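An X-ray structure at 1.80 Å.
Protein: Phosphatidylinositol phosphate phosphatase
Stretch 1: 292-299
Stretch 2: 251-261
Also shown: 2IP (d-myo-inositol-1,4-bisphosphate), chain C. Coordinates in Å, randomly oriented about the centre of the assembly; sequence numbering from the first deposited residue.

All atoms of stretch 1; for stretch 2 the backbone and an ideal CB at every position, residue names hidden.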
# COMPACT_ATOMS: atom_id res chain seq x y z
N VAL A 292 -1.31 -12.18 0.81
CA VAL A 292 -2.23 -12.96 -0.03
C VAL A 292 -3.25 -11.94 -0.53
O VAL A 292 -4.06 -11.43 0.24
CB VAL A 292 -2.94 -14.05 0.78
CG1 VAL A 292 -4.00 -14.76 -0.12
CG2 VAL A 292 -1.89 -15.06 1.31
N PRO A 293 -3.22 -11.59 -1.83
CA PRO A 293 -4.15 -10.62 -2.41
C PRO A 293 -5.51 -11.18 -2.72
O PRO A 293 -5.65 -12.34 -3.16
CB PRO A 293 -3.42 -10.15 -3.67
CG PRO A 293 -2.74 -11.46 -4.11
CD PRO A 293 -2.18 -11.98 -2.81
N HIS A 294 -6.53 -10.37 -2.48
CA HIS A 294 -7.85 -10.82 -2.78
C HIS A 294 -8.50 -9.97 -3.85
O HIS A 294 -8.53 -10.37 -5.02
CB HIS A 294 -8.68 -10.90 -1.49
CG HIS A 294 -8.34 -12.11 -0.67
ND1 HIS A 294 -7.33 -12.12 0.28
CD2 HIS A 294 -8.81 -13.38 -0.72
CE1 HIS A 294 -7.20 -13.33 0.78
NE2 HIS A 294 -8.08 -14.12 0.19
N SER A 295 -8.98 -8.80 -3.49
CA SER A 295 -9.69 -7.93 -4.44
C SER A 295 -8.84 -6.75 -4.90
O SER A 295 -7.89 -6.33 -4.22
CB SER A 295 -10.96 -7.36 -3.79
OG SER A 295 -11.80 -8.41 -3.38
N TYR A 296 -9.19 -6.22 -6.07
CA TYR A 296 -8.50 -5.03 -6.60
C TYR A 296 -9.52 -4.40 -7.51
O TYR A 296 -9.75 -4.89 -8.64
CB TYR A 296 -7.25 -5.43 -7.42
CG TYR A 296 -6.40 -4.31 -8.00
CD1 TYR A 296 -5.64 -4.52 -9.13
CD2 TYR A 296 -6.27 -3.05 -7.34
CE1 TYR A 296 -4.72 -3.55 -9.59
CE2 TYR A 296 -5.39 -2.07 -7.81
CZ TYR A 296 -4.59 -2.33 -8.93
OH TYR A 296 -3.61 -1.40 -9.32
N GLN A 297 -10.12 -3.29 -7.09
CA GLN A 297 -11.19 -2.71 -7.91
C GLN A 297 -11.26 -1.19 -7.80
O GLN A 297 -10.73 -0.60 -6.83
CB GLN A 297 -12.56 -3.18 -7.35
CG GLN A 297 -13.04 -4.58 -7.77
CD GLN A 297 -12.96 -4.81 -9.28
OE1 GLN A 297 -13.33 -3.94 -10.12
NE2 GLN A 297 -12.46 -5.98 -9.65
N SER A 298 -11.97 -0.59 -8.76
CA SER A 298 -12.31 0.83 -8.72
C SER A 298 -13.78 0.85 -8.23
O SER A 298 -14.49 -0.16 -8.28
CB SER A 298 -12.15 1.53 -10.07
OG SER A 298 -13.12 1.12 -11.01
N VAL A 299 -14.20 2.00 -7.71
CA VAL A 299 -15.55 2.12 -7.16
C VAL A 299 -16.20 3.33 -7.75
O VAL A 299 -15.59 4.34 -7.98
CB VAL A 299 -15.44 2.27 -5.60
CG1 VAL A 299 -16.77 2.75 -5.00
CG2 VAL A 299 -14.98 0.90 -5.01
N UNK A 251 4.25 -6.81 -7.20
CA UNK A 251 3.25 -7.43 -8.05
C UNK A 251 2.00 -6.59 -8.06
O UNK A 251 1.80 -5.77 -7.16
CB UNK A 251 2.94 -8.85 -7.58
N UNK A 252 1.21 -6.76 -9.13
CA UNK A 252 -0.08 -6.09 -9.24
C UNK A 252 -1.06 -7.17 -9.64
O UNK A 252 -0.68 -8.05 -10.46
CB UNK A 252 -0.06 -4.93 -10.24
N UNK A 253 -2.25 -7.18 -9.04
CA UNK A 253 -3.25 -8.14 -9.47
C UNK A 253 -3.68 -7.67 -10.85
O UNK A 253 -3.51 -6.52 -11.22
CB UNK A 253 -4.43 -8.24 -8.50
N UNK A 254 -4.25 -8.59 -11.65
CA UNK A 254 -4.74 -8.28 -12.99
C UNK A 254 -5.83 -7.19 -12.82
O UNK A 254 -6.63 -7.27 -11.87
CB UNK A 254 -5.28 -9.53 -13.69
N UNK A 255 -5.84 -6.22 -13.72
CA UNK A 255 -6.83 -5.13 -13.68
C UNK A 255 -8.04 -5.53 -14.49
O UNK A 255 -7.91 -5.84 -15.71
CB UNK A 255 -6.24 -3.82 -14.21
N UNK A 256 -9.18 -5.57 -13.82
CA UNK A 256 -10.44 -5.91 -14.47
C UNK A 256 -11.41 -4.73 -14.47
O UNK A 256 -12.58 -4.87 -14.88
CB UNK A 256 -11.08 -7.11 -13.78
N UNK A 257 -10.93 -3.58 -14.00
CA UNK A 257 -11.77 -2.37 -13.98
C UNK A 257 -11.31 -1.38 -15.03
O UNK A 257 -10.15 -1.38 -15.41
CB UNK A 257 -11.74 -1.71 -12.60
N UNK A 258 -12.21 -0.50 -15.49
CA UNK A 258 -11.85 0.48 -16.51
C UNK A 258 -10.90 1.57 -15.98
O UNK A 258 -10.80 1.74 -14.75
CB UNK A 258 -13.12 1.13 -17.07
N UNK A 259 -10.18 2.26 -16.87
CA UNK A 259 -9.25 3.36 -16.58
C UNK A 259 -10.01 4.31 -15.63
O UNK A 259 -11.22 4.64 -15.85
CB UNK A 259 -8.79 4.07 -17.85
N UNK A 260 -9.33 4.66 -14.52
CA UNK A 260 -9.93 5.45 -13.49
C UNK A 260 -9.79 6.94 -13.69
O UNK A 260 -10.25 7.71 -12.85
CB UNK A 260 -9.33 5.06 -12.14
N UNK A 261 -9.16 7.32 -14.79
CA UNK A 261 -8.87 8.66 -15.10
C UNK A 261 -9.10 8.85 -16.57
O UNK A 261 -8.86 7.98 -17.43
CB UNK A 261 -7.45 9.03 -14.69
C1 2IP C . -0.57 16.92 -19.08
C2 2IP C . -0.74 18.00 -17.98
C3 2IP C . -2.22 18.10 -17.48
C4 2IP C . -2.81 16.74 -17.01
C5 2IP C . -2.73 15.77 -18.21
C6 2IP C . -1.27 15.56 -18.70
O1 2IP C . -0.11 17.05 -20.40
O2 2IP C . 0.04 17.73 -16.85
O3 2IP C . -2.32 18.97 -16.40
O4 2IP C . -4.21 16.94 -16.60
O5 2IP C . -3.26 14.49 -17.85
O6 2IP C . -1.45 14.67 -19.79
P4 2IP C . -4.73 16.77 -15.13
O41 2IP C . -4.25 15.35 -14.65
O42 2IP C . -6.19 16.86 -15.10
O43 2IP C . -4.05 17.94 -14.40
P1 2IP C . 1.16 16.66 -21.09
O11 2IP C . 1.58 17.96 -21.80
O12 2IP C . 2.33 16.14 -20.28
O13 2IP C . 0.71 15.68 -22.18

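Stretch 1 is a strand over 292-298 whose Pro293, Tyr296 and Ser298 direct CA-to-CB toward the other segment.

Position 251 has nothing of stretch 1 within 5.5 Å of its ideal CB, which leaves the choice open; it is Ser251, out of reach.

At 252 the CA-to-CB bond points sideways, and the ideal CB lies 4.9 Å from Tyr296 CE1. The phenol hydroxyl lies close by, so a side chain long enough to carry an acceptor, such as Glu, Asp or Gln, would suit. The residue is Glu252: with chi1 and chi2 both t, its extended chain brings OE2 to 2.6 Å from Tyr296 OH, which donates the hydrogen bond.

Position 253 points toward the strand, its ideal CB 4.0 Å from Tyr296 CD1 and 5.3 Å from Pro293 CB. An apolar side chain, Leu, Ile, Met or Val, fits between these carbons. Leu253 places CD1 3.6 Å from Pro293 CG and CB 3.8 Å from Tyr296 CD1.

Position 254 points away; phi of -60° permits proline, among many others, and Pro254 is found. Its carbonyl O accepts from a water (2.8 Å) that also donates to Tyr296 O (2.7 Å), bridging the backbones.

Position 255 points sideways, its ideal CB 4.9 Å from Tyr296 CE1; an aliphatic chain could reach the ring. Ile255 does, CG1 lying 3.7 Å from Tyr296 CE1.

At 256 the ideal CB is 4.5 Å from Gln297 NE2, a donor, so Ser, Thr, Asn or Asp would be reasonable. Thr256 OG1 accepts from Gln297 NE2 at 3.1 Å.

Position 257 points toward the strand, its ideal CB 3.5 Å from Ser298 OG, and the Tyr296 ring lies within range of a large side chain; an aromatic or long apolar group would serve. Phe257, chi1 p, turns its ring edge to the Tyr296 face, with planes at 87° and centroids 5.1 Å apart. One face of its own ring is covered by Gln297 C and Ser298 N.

Positions 258 and 259 point sideways and away, with phi of -70° and -48° compatible with proline; they are Pro258 and Pro259. A second water links Pro258 O (2.7 Å) to Ser298 OG (2.6 Å).

Position 260 points toward Ser298 CB, 5.0 Å from its ideal CB, favouring a small or branched side chain. Thr260 brings CG2 to 3.7 Å from Ser298 CB.

Position 261 is beyond stretch 1, but the inositol bisphosphate favours a long polar group; Tyr261 OH hydrogen-bonds 2IP O5 at 2.5 Å.

Stretch 2, residues 251-261: SELPITFPPTY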
# COMPACT_ATOMS: atom_id res chain seq x y z
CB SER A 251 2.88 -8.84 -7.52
OG SER A 251 4.04 -9.70 -7.61
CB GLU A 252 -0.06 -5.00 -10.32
CG GLU A 252 -1.37 -4.20 -10.36
CD GLU A 252 -1.37 -3.13 -11.42
OE1 GLU A 252 -0.78 -3.33 -12.52
OE2 GLU A 252 -2.00 -2.08 -11.19
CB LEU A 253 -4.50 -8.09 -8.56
CG LEU A 253 -4.78 -9.30 -7.68
CD1 LEU A 253 -3.52 -9.98 -7.34
CD2 LEU A 253 -5.69 -8.96 -6.50
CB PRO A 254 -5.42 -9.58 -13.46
CG PRO A 254 -4.59 -10.67 -12.78
CD PRO A 254 -4.34 -10.05 -11.36
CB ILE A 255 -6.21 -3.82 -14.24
CG1 ILE A 255 -5.11 -3.36 -13.27
CG2 ILE A 255 -7.27 -2.75 -14.49
CD1 ILE A 255 -4.28 -2.24 -13.87
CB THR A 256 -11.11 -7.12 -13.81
OG1 THR A 256 -11.43 -6.80 -12.44
CG2 THR A 256 -10.13 -8.35 -13.83
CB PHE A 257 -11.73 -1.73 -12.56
CG PHE A 257 -10.36 -1.50 -12.03
CD1 PHE A 257 -9.71 -0.27 -12.22
CD2 PHE A 257 -9.72 -2.52 -11.30
CE1 PHE A 257 -8.39 -0.06 -11.66
CE2 PHE A 257 -8.42 -2.33 -10.75
CZ PHE A 257 -7.77 -1.09 -10.93
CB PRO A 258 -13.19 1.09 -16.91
CG PRO A 258 -14.30 0.21 -16.24
CD PRO A 258 -13.64 -0.40 -15.08
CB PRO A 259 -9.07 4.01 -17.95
CG PRO A 259 -8.93 2.73 -18.85
CD PRO A 259 -10.08 1.86 -18.30
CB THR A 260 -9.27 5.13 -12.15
OG1 THR A 260 -7.81 5.27 -12.29
CG2 THR A 260 -9.58 3.66 -11.74
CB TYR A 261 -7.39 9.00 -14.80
CG TYR A 261 -6.92 10.35 -15.29
CD1 TYR A 261 -7.13 11.50 -14.52
CD2 TYR A 261 -6.17 10.47 -16.50
CE1 TYR A 261 -6.58 12.75 -14.90
CE2 TYR A 261 -5.65 11.74 -16.89
CZ TYR A 261 -5.85 12.85 -16.08
OH TYR A 261 -5.33 14.10 -16.42
O HOH W 1 -8.99 -6.01 -10.99
O HOH W 2 -12.76 2.66 -13.13
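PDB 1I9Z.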